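Local coordinates for protein alkaline phosphatase D (Bacillus subtilis, PDB 2YEQ) that hydrolyses phosphate esters as a phosphodiesterase and alkaline phosphatase, using an active site that contains iron and calcium, at residues A[204-208]-A[259-265]; A[216-221]-A[279-285]; A[330-335]-A[401-406]. The contacts are given in a common frame with arbitrary orientation. Residue numbers count along the deposited sequence, not the author numbering.

Contact 1: A[204-208]-A[259-265]; sequences WVVTW and MQLYRHF. With PE5 (3,6,9,12,15,18,21,24-octaoxahexacosan-1-ol), chain V.
Two strands from different sheets face each other here, with R263 filling the gap. Strand 204-206 and strand 263-265 run at 148° to each other, near antiparallel, with axes 10.3 Å apart at their closest. That is the spacing of packed sheets, not of paired strands. Both segments are mostly extended; L261 breaks this with phi/psi -113/-37. The CA atoms of T207 and L261 lie 6.8 Å apart. R263 starts with chi1 p (55°) and then extends through chi2 and chi3, both t. Its guanidinium grips one backbone carbonyl: R263 NH2 and R263 NH1 donate to V206 O at 2.8 and 2.9 Å. R263 NH1 also donates to L261 O at 2.9 Å, and NH2 forms a salt bridge with D17. V205, chi1 t, puts CG1 over one guanidinium face, 3.6 Å from R263 NH2. V205 CG1 is also 4.1 Å from F265 CE1; F265 is p. W208, chi1 p (48°), lays its indole against L261 (t, p). L261 CD2 sits 3.5 Å from the centroid of the W208 five-membered ring, a CH-pi contact. M259 is extended, t at all three chi angles. M259 SD meets the ring edge 3.6 Å from W208 CH2, a Met-aromatic contact. W208 NE1 is hydrogen-bonded to D277. This sheet-to-sheet interface belongs to the calcineurin-like phosphatase core. Its chemistry implies a buried arginine, its charge balanced by D17 and its N-H groups taken up by the V206 and L261 carbonyls.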
loop_
_atom_site.group_PDB
_atom_site.type_symbol
_atom_site.label_atom_id
_atom_site.label_comp_id
_atom_site.label_asym_id
_atom_site.label_seq_id
_atom_site.Cartn_x
_atom_site.Cartn_y
_atom_site.Cartn_z
ATOM N N TRP A 204 -0.551 3.504 10.848
ATOM C CA TRP A 204 -0.323 3.026 9.493
ATOM C C TRP A 204 1.167 3.128 9.132
ATOM O O TRP A 204 1.871 4.073 9.546
ATOM C CB TRP A 204 -1.111 3.827 8.470
ATOM C CG TRP A 204 -2.586 3.550 8.402
ATOM C CD1 TRP A 204 -3.436 3.351 9.458
ATOM C CD2 TRP A 204 -3.398 3.482 7.223
ATOM N NE1 TRP A 204 -4.702 3.153 9.008
ATOM C CE2 TRP A 204 -4.718 3.238 7.644
ATOM C CE3 TRP A 204 -3.132 3.591 5.846
ATOM C CZ2 TRP A 204 -5.762 3.105 6.757
ATOM C CZ3 TRP A 204 -4.149 3.452 4.971
ATOM C CH2 TRP A 204 -5.466 3.228 5.413
ATOM N N VAL A 205 1.622 2.146 8.351
ATOM C CA VAL A 205 2.929 2.137 7.716
ATOM C C VAL A 205 2.650 2.141 6.223
ATOM O O VAL A 205 2.180 1.152 5.653
ATOM C CB VAL A 205 3.773 0.930 8.146
ATOM C CG1 VAL A 205 5.183 0.948 7.491
ATOM C CG2 VAL A 205 3.936 0.957 9.671
ATOM N N VAL A 206 2.887 3.283 5.576
ATOM C CA VAL A 206 2.541 3.418 4.169
ATOM C C VAL A 206 3.789 3.353 3.275
ATOM O O VAL A 206 4.877 3.789 3.665
ATOM C CB VAL A 206 1.770 4.763 3.917
ATOM C CG1 VAL A 206 0.455 4.794 4.743
ATOM C CG2 VAL A 206 2.655 5.967 4.282
ATOM N N THR A 207 3.599 2.817 2.072
ATOM C CA THR A 207 4.572 2.952 0.993
ATOM C C THR A 207 3.796 3.075 -0.287
ATOM O O THR A 207 2.649 2.630 -0.354
ATOM C CB THR A 207 5.579 1.786 0.958
ATOM O OG1 THR A 207 6.565 2.068 -0.033
ATOM C CG2 THR A 207 4.865 0.401 0.701
ATOM N N TRP A 208 4.366 3.735 -1.294
ATOM C CA TRP A 208 3.590 4.095 -2.490
ATOM C C TRP A 208 3.867 3.100 -3.598
ATOM O O TRP A 208 4.818 2.339 -3.514
ATOM C CB TRP A 208 3.952 5.516 -2.970
ATOM C CG TRP A 208 5.402 5.808 -3.082
ATOM C CD1 TRP A 208 6.384 4.990 -3.564
ATOM C CD2 TRP A 208 6.046 7.032 -2.708
ATOM N NE1 TRP A 208 7.604 5.635 -3.499
ATOM C CE2 TRP A 208 7.421 6.888 -2.984
ATOM C CE3 TRP A 208 5.587 8.245 -2.185
ATOM C CZ2 TRP A 208 8.343 7.898 -2.730
ATOM C CZ3 TRP A 208 6.498 9.245 -1.925
ATOM C CH2 TRP A 208 7.872 9.070 -2.211
ATOM N N MET A 259 12.987 11.334 -2.093
ATOM C CA MET A 259 12.309 11.159 -0.807
ATOM C C MET A 259 12.593 9.776 -0.199
ATOM O O MET A 259 12.365 8.750 -0.845
ATOM C CB MET A 259 10.811 11.360 -1.009
ATOM C CG MET A 259 9.980 11.253 0.255
ATOM S SD MET A 259 8.292 11.866 0.022
ATOM C CE MET A 259 7.461 11.021 1.394
ATOM N N GLN A 260 13.085 9.762 1.039
ATOM C CA GLN A 260 13.425 8.504 1.702
ATOM C C GLN A 260 12.141 7.857 2.234
ATOM O O GLN A 260 11.590 8.312 3.223
ATOM C CB GLN A 260 14.410 8.738 2.838
ATOM C CG GLN A 260 14.880 7.463 3.543
ATOM C CD GLN A 260 15.570 6.521 2.569
ATOM O OE1 GLN A 260 16.464 6.933 1.838
ATOM N NE2 GLN A 260 15.148 5.277 2.539
ATOM N N LEU A 261 11.659 6.826 1.553
ATOM C CA LEU A 261 10.477 6.118 2.002
ATOM C C LEU A 261 10.803 4.682 2.452
ATOM O O LEU A 261 10.210 4.191 3.410
ATOM C CB LEU A 261 9.406 6.102 0.939
ATOM C CG LEU A 261 7.983 5.760 1.398
ATOM C CD1 LEU A 261 7.474 6.730 2.504
ATOM C CD2 LEU A 261 7.044 5.763 0.232
ATOM N N TYR A 262 11.731 3.990 1.789
ATOM C CA TYR A 262 12.057 2.651 2.281
ATOM C C TYR A 262 12.618 2.706 3.695
ATOM O O TYR A 262 13.341 3.626 4.060
ATOM C CB TYR A 262 12.917 1.839 1.302
ATOM C CG TYR A 262 14.367 2.215 1.158
ATOM C CD1 TYR A 262 15.318 1.769 2.060
ATOM C CD2 TYR A 262 14.796 2.941 0.048
ATOM C CE1 TYR A 262 16.670 2.065 1.886
ATOM C CE2 TYR A 262 16.129 3.240 -0.140
ATOM C CZ TYR A 262 17.059 2.806 0.763
ATOM O OH TYR A 262 18.363 3.116 0.544
ATOM N N ARG A 263 12.190 1.754 4.525
ATOM C CA ARG A 263 12.539 1.779 5.923
ATOM C C ARG A 263 12.262 0.427 6.587
ATOM O O ARG A 263 11.603 -0.441 6.019
ATOM C CB ARG A 263 11.785 2.888 6.663
ATOM C CG ARG A 263 10.273 2.830 6.521
ATOM C CD ARG A 263 9.664 4.231 6.704
ATOM N NE ARG A 263 8.195 4.277 6.841
ATOM C CZ ARG A 263 7.306 4.092 5.879
ATOM N NH1 ARG A 263 7.652 3.834 4.615
ATOM N NH2 ARG A 263 6.031 4.209 6.171
ATOM N N HIS A 264 12.822 0.264 7.773
ATOM C CA HIS A 264 12.777 -1.013 8.463
ATOM C C HIS A 264 12.397 -0.859 9.936
ATOM O O HIS A 264 12.747 0.108 10.589
ATOM C CB HIS A 264 14.135 -1.710 8.326
ATOM C CG HIS A 264 14.323 -2.859 9.266
ATOM N ND1 HIS A 264 14.813 -2.701 10.546
ATOM C CD2 HIS A 264 14.066 -4.183 9.119
ATOM C CE1 HIS A 264 14.851 -3.879 11.146
ATOM N NE2 HIS A 264 14.399 -4.795 10.303
ATOM N N PHE A 265 11.673 -1.845 10.457
ATOM C CA PHE A 265 11.430 -1.928 11.890
ATOM C C PHE A 265 11.122 -3.383 12.293
ATOM O O PHE A 265 10.758 -4.200 11.458
ATOM C CB PHE A 265 10.279 -1.002 12.304
ATOM C CG PHE A 265 8.945 -1.417 11.769
ATOM C CD1 PHE A 265 8.567 -1.084 10.473
ATOM C CD2 PHE A 265 8.055 -2.136 12.554
ATOM C CE1 PHE A 265 7.339 -1.470 9.971
ATOM C CE2 PHE A 265 6.829 -2.520 12.060
ATOM C CZ PHE A 265 6.469 -2.195 10.758
HETATM C C50 PE5 V . 19.573 4.881 4.321
HETATM O O1 PE5 V . 18.200 4.879 4.716
HETATM C C1 PE5 V . 17.855 3.831 5.636
HETATM C C2 PE5 V . 16.340 3.796 5.858
HETATM O O2 PE5 V . 15.988 4.650 6.954
HETATM C C3 PE5 V . 14.659 5.197 6.932
HETATM C C4 PE5 V . 14.602 6.518 7.681
#

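Contact 2: A[216-221]-A[279-285]. With NA (sodium ion), chain B; CA (calcium ion), chain C; PE5 (3,6,9,12,15,18,21,24-octaoxahexacosan-1-ol), chain D; EDO (1,2-ethanediol), chain L.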
loop_
_atom_site.group_PDB
_atom_site.type_symbol
_atom_site.label_atom_id
_atom_site.label_comp_id
_atom_site.label_asym_id
_atom_site.label_seq_id
_atom_site.Cartn_x
_atom_site.Cartn_y
_atom_site.Cartn_z
ATOM N N ASN A 216 2.620 3.512 -14.069
ATOM C CA ASN A 216 3.791 2.774 -14.549
ATOM C C ASN A 216 5.047 3.595 -14.749
ATOM O O ASN A 216 5.874 3.274 -15.619
ATOM C CB ASN A 216 3.457 2.009 -15.836
ATOM C CG ASN A 216 2.637 0.718 -15.570
ATOM O OD1 ASN A 216 1.768 0.709 -14.723
ATOM N ND2 ASN A 216 2.918 -0.358 -16.321
ATOM N N TYR A 217 5.228 4.618 -13.921
ATOM C CA TYR A 217 6.471 5.320 -13.906
ATOM C C TYR A 217 7.604 4.424 -13.427
ATOM O O TYR A 217 7.394 3.452 -12.677
ATOM C CB TYR A 217 6.389 6.623 -13.110
ATOM C CG TYR A 217 6.669 6.648 -11.623
ATOM C CD1 TYR A 217 7.936 6.862 -11.141
ATOM C CD2 TYR A 217 5.618 6.547 -10.687
ATOM C CE1 TYR A 217 8.188 6.969 -9.796
ATOM C CE2 TYR A 217 5.855 6.641 -9.324
ATOM C CZ TYR A 217 7.117 6.839 -8.871
ATOM O OH TYR A 217 7.362 6.941 -7.523
ATOM N N ALA A 218 8.814 4.774 -13.851
ATOM C CA ALA A 218 10.010 4.035 -13.452
ATOM C C ALA A 218 11.132 5.020 -13.160
ATOM O O ALA A 218 11.750 5.544 -14.094
ATOM C CB ALA A 218 10.396 3.044 -14.580
ATOM N N ASN A 219 11.386 5.265 -11.865
ATOM C CA ASN A 219 12.328 6.287 -11.424
ATOM C C ASN A 219 11.906 7.667 -12.020
ATOM O O ASN A 219 10.897 8.269 -11.557
ATOM C CB ASN A 219 13.779 5.877 -11.752
ATOM C CG ASN A 219 14.804 6.699 -11.040
ATOM O OD1 ASN A 219 14.547 7.837 -10.581
ATOM N ND2 ASN A 219 16.011 6.135 -10.916
ATOM N N LYS A 220 12.609 8.144 -13.057
ATOM C CA LYS A 220 12.272 9.444 -13.640
ATOM C C LYS A 220 11.771 9.331 -15.059
ATOM O O LYS A 220 11.669 10.324 -15.775
ATOM C CB LYS A 220 13.450 10.383 -13.488
ATOM C CG LYS A 220 13.584 10.802 -12.011
ATOM C CD LYS A 220 14.851 11.557 -11.741
ATOM C CE LYS A 220 15.436 11.220 -10.398
ATOM N NZ LYS A 220 16.418 10.062 -10.456
ATOM N N ILE A 221 11.414 8.114 -15.455
ATOM C CA ILE A 221 10.853 7.841 -16.751
ATOM C C ILE A 221 9.348 7.599 -16.684
ATOM O O ILE A 221 8.908 6.566 -16.135
ATOM C CB ILE A 221 11.514 6.608 -17.393
ATOM C CG1 ILE A 221 13.033 6.751 -17.432
ATOM C CG2 ILE A 221 10.973 6.374 -18.771
ATOM C CD1 ILE A 221 13.725 5.469 -17.921
ATOM N N ARG A 279 9.513 1.735 -6.931
ATOM C CA ARG A 279 9.272 2.732 -7.982
ATOM C C ARG A 279 10.369 3.752 -8.136
ATOM O O ARG A 279 10.721 4.089 -9.269
ATOM C CB ARG A 279 7.981 3.529 -7.730
ATOM C CG ARG A 279 6.738 2.779 -8.057
ATOM C CD ARG A 279 6.541 2.491 -9.498
ATOM N NE ARG A 279 5.492 1.495 -9.647
ATOM C CZ ARG A 279 5.222 0.797 -10.743
ATOM N NH1 ARG A 279 5.891 0.987 -11.899
ATOM N NH2 ARG A 279 4.269 -0.118 -10.698
ATOM N N GLN A 280 10.833 4.315 -7.026
ATOM C CA GLN A 280 11.631 5.544 -7.069
ATOM C C GLN A 280 13.029 5.380 -7.749
ATOM O O GLN A 280 13.624 6.376 -8.242
ATOM C CB GLN A 280 11.806 6.089 -5.661
ATOM C CG GLN A 280 12.465 7.468 -5.594
ATOM C CD GLN A 280 12.502 8.043 -4.206
ATOM O OE1 GLN A 280 11.916 7.488 -3.236
ATOM N NE2 GLN A 280 13.170 9.161 -4.081
ATOM N N TYR A 281 13.547 4.152 -7.714
ATOM C CA TYR A 281 14.897 3.855 -8.160
ATOM C C TYR A 281 14.957 2.837 -9.286
ATOM O O TYR A 281 16.041 2.566 -9.800
ATOM C CB TYR A 281 15.739 3.351 -6.999
ATOM C CG TYR A 281 15.524 4.088 -5.709
ATOM C CD1 TYR A 281 16.077 5.345 -5.487
ATOM C CD2 TYR A 281 14.748 3.524 -4.694
ATOM C CE1 TYR A 281 15.859 6.021 -4.294
ATOM C CE2 TYR A 281 14.534 4.177 -3.516
ATOM C CZ TYR A 281 15.083 5.427 -3.302
ATOM O OH TYR A 281 14.847 6.046 -2.079
ATOM N N ARG A 282 13.819 2.308 -9.713
ATOM C CA ARG A 282 13.833 1.222 -10.656
ATOM C C ARG A 282 14.238 1.639 -12.076
ATOM O O ARG A 282 13.946 2.770 -12.524
ATOM C CB ARG A 282 12.486 0.509 -10.712
ATOM C CG ARG A 282 11.321 1.345 -11.213
ATOM C CD ARG A 282 10.353 0.524 -11.987
ATOM N NE ARG A 282 9.465 -0.222 -11.104
ATOM C CZ ARG A 282 8.577 -1.110 -11.513
ATOM N NH1 ARG A 282 8.489 -1.451 -12.801
ATOM N NH2 ARG A 282 7.759 -1.675 -10.620
ATOM N N ASP A 283 14.829 0.681 -12.791
ATOM C CA ASP A 283 15.044 0.820 -14.220
ATOM C C ASP A 283 13.731 0.666 -14.962
ATOM O O ASP A 283 12.755 0.115 -14.433
ATOM C CB ASP A 283 16.060 -0.205 -14.714
ATOM C CG ASP A 283 17.487 0.134 -14.295
ATOM O OD1 ASP A 283 17.818 1.334 -14.103
ATOM O OD2 ASP A 283 18.294 -0.810 -14.142
ATOM N N ASP A 284 13.728 1.140 -16.205
ATOM C CA ASP A 284 12.554 1.182 -17.054
ATOM C C ASP A 284 12.090 -0.228 -17.321
ATOM O O ASP A 284 12.916 -1.158 -17.405
ATOM C CB ASP A 284 12.928 1.867 -18.382
ATOM C CG ASP A 284 11.748 2.424 -19.138
ATOM O OD1 ASP A 284 10.595 2.534 -18.603
ATOM O OD2 ASP A 284 11.996 2.745 -20.334
ATOM N N GLN A 285 10.783 -0.390 -17.483
ATOM C CA GLN A 285 10.225 -1.668 -17.904
ATOM C C GLN A 285 10.728 -2.082 -19.314
ATOM O O GLN A 285 10.756 -1.273 -20.249
ATOM C CB GLN A 285 8.704 -1.656 -17.896
ATOM C CG GLN A 285 8.075 -1.300 -16.532
ATOM C CD GLN A 285 7.814 0.181 -16.380
ATOM O OE1 GLN A 285 8.378 0.992 -17.146
ATOM N NE2 GLN A 285 6.964 0.567 -15.397
HETATM NA NA NA B . 8.389 2.633 -18.902
HETATM CA CA CA C . 0.059 0.694 -13.105
HETATM O O1 PE5 D . 17.752 8.623 -13.195
HETATM C C1 PE5 D . 18.890 8.385 -12.380
HETATM C C2 PE5 D . 19.697 9.657 -12.178
HETATM O O2 PE5 D . 19.321 10.305 -10.958
HETATM C C3 PE5 D . 19.998 11.549 -10.668
HETATM C C4 PE5 D . 19.682 12.652 -11.693
HETATM O O3 PE5 D . 19.094 13.822 -11.109
HETATM C C5 PE5 D . 18.740 14.818 -12.091
HETATM C C6 PE5 D . 17.345 14.566 -12.674
HETATM O O4 PE5 D . 17.369 14.393 -14.106
HETATM C C7 PE5 D . 16.860 13.130 -14.566
HETATM C C8 PE5 D . 16.529 13.201 -16.033
HETATM C C1 EDO L . 15.935 -0.942 -18.264
HETATM O O1 EDO L . 15.066 -1.544 -19.230
HETATM C C2 EDO L . 16.050 0.550 -18.501
HETATM O O2 EDO L . 16.537 1.218 -17.362
HETATM O O HOH W 1 7.834 4.191 -17.369
HETATM O O HOH W 2 14.683 4.434 -14.540
HETATM O O HOH W 3 17.346 3.302 -12.243
HETATM O O HOH W 4 15.442 8.320 -7.711
HETATM O O HOH W 5 8.819 0.931 -20.442
HETATM O O HOH W 6 8.153 4.269 -20.483
HETATM O O HOH W 7 6.120 2.133 -18.959
HETATM O O HOH W 8 -1.271 -0.692 -14.237
#
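This is a loop-to-loop contact beside the metal-bearing end of the fold. It joins the loop between strand 203-206 and helix 228-245 to the loop that follows strand 271-275. Residues 218-221 form a type II' beta turn. N219 N, at the turn, donates to R279 O at 2.9 Å. Two side chains reach back with hydrogen bonds: R279 NH1 to Y217 O at 3.0 Å, and Q285 NE2 to N216 O at 2.9 Å. Q285 NE2 also hydrogen-bonds D350. R279 runs its CD over one face of the Y217 ring, and forms salt bridges with D209 and D350. A218 CB fits against R282 CD at 3.6 Å and D284 CA at 3.8 Å. Sodium is held by D284 OD1 at 2.2 Å and Q285 OE1 at 2.4 Å, plus four waters. Water 1 of that shell also donates to N216 O and I221 O, so the ion is linked to 216-221 through this water. N216 OD1 binds calcium at 2.4 Å, in a site completed partly by D210 and N215; N216 ND2 hydrogen-bonds D289. The whole is a type II' turn docked on a metal-binding loop, flanking the active site, where D209 and D210 bind the other calcium.

Contact 3: A[330-335]-A[401-406]; sequences QQIFFA and FGAEFV
Segment 330-335 is an irregular loop that leaves strand 325-329 and passes over strand 401-406. The CA atoms of F333 and V406 are 7.1 Å apart, and those of A335 and E404 are 7.2 Å apart. Q330 is p at chi1 and chi2. This curls its amide onto its own loop: Q330 NE2 donates to I332 O at 2.8 Å, and Q330 OE1 accepts from I332 N at 3.3 Å. Q331 (phi/psi -99/-41) turns the chain, and its side chain is hydrogen-bonded to T278 and L276. I332 points its CA-to-CB bond away from the strand. F333, chi1 t, lays one ring face on V406, with F333 CE2 4.0 Å from V406 CG2; V406 is also t. The same ring stacks on W337 and meets W385 edge-to-face. The strand is an inner member of the mixed seven-stranded sheet of the calcineurin-like phosphatase domain. A classic beta bulge lies at F401 and G402, opposite L389. E404 (chi1 t, chi2 t) reaches straight out from the strand to two successive backbone amides. F334 N donates to E404 OE2 at 2.9 Å and A335 N donates to E404 OE1 at 2.9 Å. E404 OE2 is also hydrogen-bonded to T378. F334, chi1 t, sets its ring edge to the edge of F401 (chi1 p), with F334 CE2 4.3 Å from F401 CZ. A335 ends the segment with CB 3.3 Å from E404 OE1.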
loop_
_atom_site.group_PDB
_atom_site.type_symbol
_atom_site.label_atom_id
_atom_site.label_comp_id
_atom_site.label_asym_id
_atom_site.label_seq_id
_atom_site.Cartn_x
_atom_site.Cartn_y
_atom_site.Cartn_z
ATOM N N GLN A 330 5.820 -4.661 0.186
ATOM C CA GLN A 330 6.179 -4.036 -1.085
ATOM C C GLN A 330 5.018 -4.033 -2.055
ATOM O O GLN A 330 3.884 -4.347 -1.668
ATOM C CB GLN A 330 7.457 -4.687 -1.653
ATOM C CG GLN A 330 7.345 -6.174 -1.941
ATOM C CD GLN A 330 6.853 -6.448 -3.328
ATOM O OE1 GLN A 330 7.381 -5.899 -4.312
ATOM N NE2 GLN A 330 5.802 -7.242 -3.428
ATOM N N GLN A 331 5.277 -3.657 -3.318
ATOM C CA GLN A 331 4.227 -3.206 -4.211
ATOM C C GLN A 331 3.679 -4.197 -5.183
ATOM O O GLN A 331 2.467 -4.200 -5.463
ATOM C CB GLN A 331 4.754 -2.006 -5.037
ATOM C CG GLN A 331 5.060 -0.754 -4.239
ATOM C CD GLN A 331 6.299 -0.825 -3.372
ATOM O OE1 GLN A 331 7.240 -1.596 -3.628
ATOM N NE2 GLN A 331 6.326 0.025 -2.332
ATOM N N ILE A 332 4.567 -4.999 -5.775
ATOM C CA ILE A 332 4.257 -5.688 -7.014
ATOM C C ILE A 332 4.478 -7.216 -6.950
ATOM O O ILE A 332 5.179 -7.738 -6.090
ATOM C CB ILE A 332 5.092 -5.077 -8.187
ATOM C CG1 ILE A 332 6.553 -4.942 -7.789
ATOM C CG2 ILE A 332 4.505 -3.695 -8.650
ATOM C CD1 ILE A 332 7.524 -4.780 -8.983
ATOM N N PHE A 333 3.854 -7.910 -7.878
ATOM C CA PHE A 333 3.837 -9.379 -7.890
ATOM C C PHE A 333 5.253 -9.971 -7.913
ATOM O O PHE A 333 6.028 -9.744 -8.847
ATOM C CB PHE A 333 3.009 -9.846 -9.060
ATOM C CG PHE A 333 2.353 -11.196 -8.872
ATOM C CD1 PHE A 333 3.093 -12.365 -8.937
ATOM C CD2 PHE A 333 0.984 -11.292 -8.700
ATOM C CE1 PHE A 333 2.466 -13.629 -8.788
ATOM C CE2 PHE A 333 0.360 -12.536 -8.580
ATOM C CZ PHE A 333 1.113 -13.696 -8.611
ATOM N N PHE A 334 5.583 -10.736 -6.865
ATOM C CA PHE A 334 6.931 -11.251 -6.659
ATOM C C PHE A 334 7.150 -12.661 -7.246
ATOM O O PHE A 334 8.229 -12.952 -7.796
ATOM C CB PHE A 334 7.242 -11.277 -5.171
ATOM C CG PHE A 334 8.641 -11.683 -4.839
ATOM C CD1 PHE A 334 9.669 -10.757 -4.851
ATOM C CD2 PHE A 334 8.935 -12.997 -4.473
ATOM C CE1 PHE A 334 10.974 -11.133 -4.537
ATOM C CE2 PHE A 334 10.235 -13.376 -4.163
ATOM C CZ PHE A 334 11.249 -12.457 -4.186
ATOM N N ALA A 335 6.165 -13.540 -7.094
ATOM C CA ALA A 335 6.302 -14.915 -7.563
ATOM C C ALA A 335 6.293 -14.976 -9.082
ATOM O O ALA A 335 5.893 -14.014 -9.749
ATOM C CB ALA A 335 5.204 -15.812 -6.978
ATOM N N PHE A 401 11.156 -21.335 0.757
ATOM C CA PHE A 401 11.771 -20.373 1.652
ATOM C C PHE A 401 10.726 -19.427 2.264
ATOM O O PHE A 401 11.032 -18.654 3.170
ATOM C CB PHE A 401 12.932 -19.601 0.983
ATOM C CG PHE A 401 12.512 -18.602 -0.064
ATOM C CD1 PHE A 401 12.172 -17.302 0.291
ATOM C CD2 PHE A 401 12.523 -18.941 -1.407
ATOM C CE1 PHE A 401 11.828 -16.370 -0.677
ATOM C CE2 PHE A 401 12.187 -18.017 -2.380
ATOM C CZ PHE A 401 11.820 -16.732 -2.018
ATOM N N GLY A 402 9.507 -19.479 1.776
ATOM C CA GLY A 402 8.486 -18.575 2.296
ATOM C C GLY A 402 7.214 -18.591 1.522
ATOM O O GLY A 402 6.913 -19.546 0.812
ATOM N N ALA A 403 6.464 -17.498 1.630
ATOM C CA ALA A 403 5.174 -17.363 0.974
ATOM C C ALA A 403 4.939 -15.908 0.551
ATOM O O ALA A 403 5.496 -14.999 1.153
ATOM C CB ALA A 403 4.043 -17.788 1.917
ATOM N N GLU A 404 4.107 -15.734 -0.466
ATOM C CA GLU A 404 3.648 -14.414 -0.904
ATOM C C GLU A 404 2.142 -14.314 -0.762
ATOM O O GLU A 404 1.417 -15.170 -1.244
ATOM C CB GLU A 404 4.013 -14.145 -2.381
ATOM C CG GLU A 404 3.593 -12.733 -2.827
ATOM C CD GLU A 404 3.936 -12.354 -4.280
ATOM O OE1 GLU A 404 4.086 -13.253 -5.159
ATOM O OE2 GLU A 404 3.975 -11.116 -4.537
ATOM N N PHE A 405 1.681 -13.237 -0.120
ATOM C CA PHE A 405 0.272 -12.895 -0.075
ATOM C C PHE A 405 0.043 -11.618 -0.864
ATOM O O PHE A 405 0.487 -10.537 -0.450
ATOM C CB PHE A 405 -0.138 -12.695 1.393
ATOM C CG PHE A 405 0.127 -13.915 2.229
ATOM C CD1 PHE A 405 -0.599 -15.071 1.997
ATOM C CD2 PHE A 405 1.122 -13.938 3.160
ATOM C CE1 PHE A 405 -0.344 -16.246 2.725
ATOM C CE2 PHE A 405 1.396 -15.140 3.912
ATOM C CZ PHE A 405 0.649 -16.272 3.667
ATOM N N VAL A 406 -0.644 -11.760 -1.983
ATOM C CA VAL A 406 -0.985 -10.660 -2.850
ATOM C C VAL A 406 -2.397 -10.238 -2.502
ATOM O O VAL A 406 -3.347 -10.990 -2.646
ATOM C CB VAL A 406 -0.950 -11.070 -4.338
ATOM C CG1 VAL A 406 -1.303 -9.882 -5.265
ATOM C CG2 VAL A 406 0.444 -11.686 -4.695
#

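From the N terminus, the chain leaves strand 203-206 at contact 1, then enters the loop of contact 2 at 216-221. After helix 228-245, residues 259-265 close contact 1. Residues 279-285 then close contact 2, so these two contacts cross. Contact 3 comes later, in series with both: it opens at 330-335 and closes at 401-406. Contact 1 joins the ten-stranded sheet to the seven-stranded one, which contact 3 also reaches. Contact 2 joins the loop after strand 203-206 to the loop after strand 271-275. Neighbours touch: W208 meets Q280, Q331 NE2 lies 3.0 Å from W208 O, and R282 NH2 lies 3.5 Å from I332 CD1.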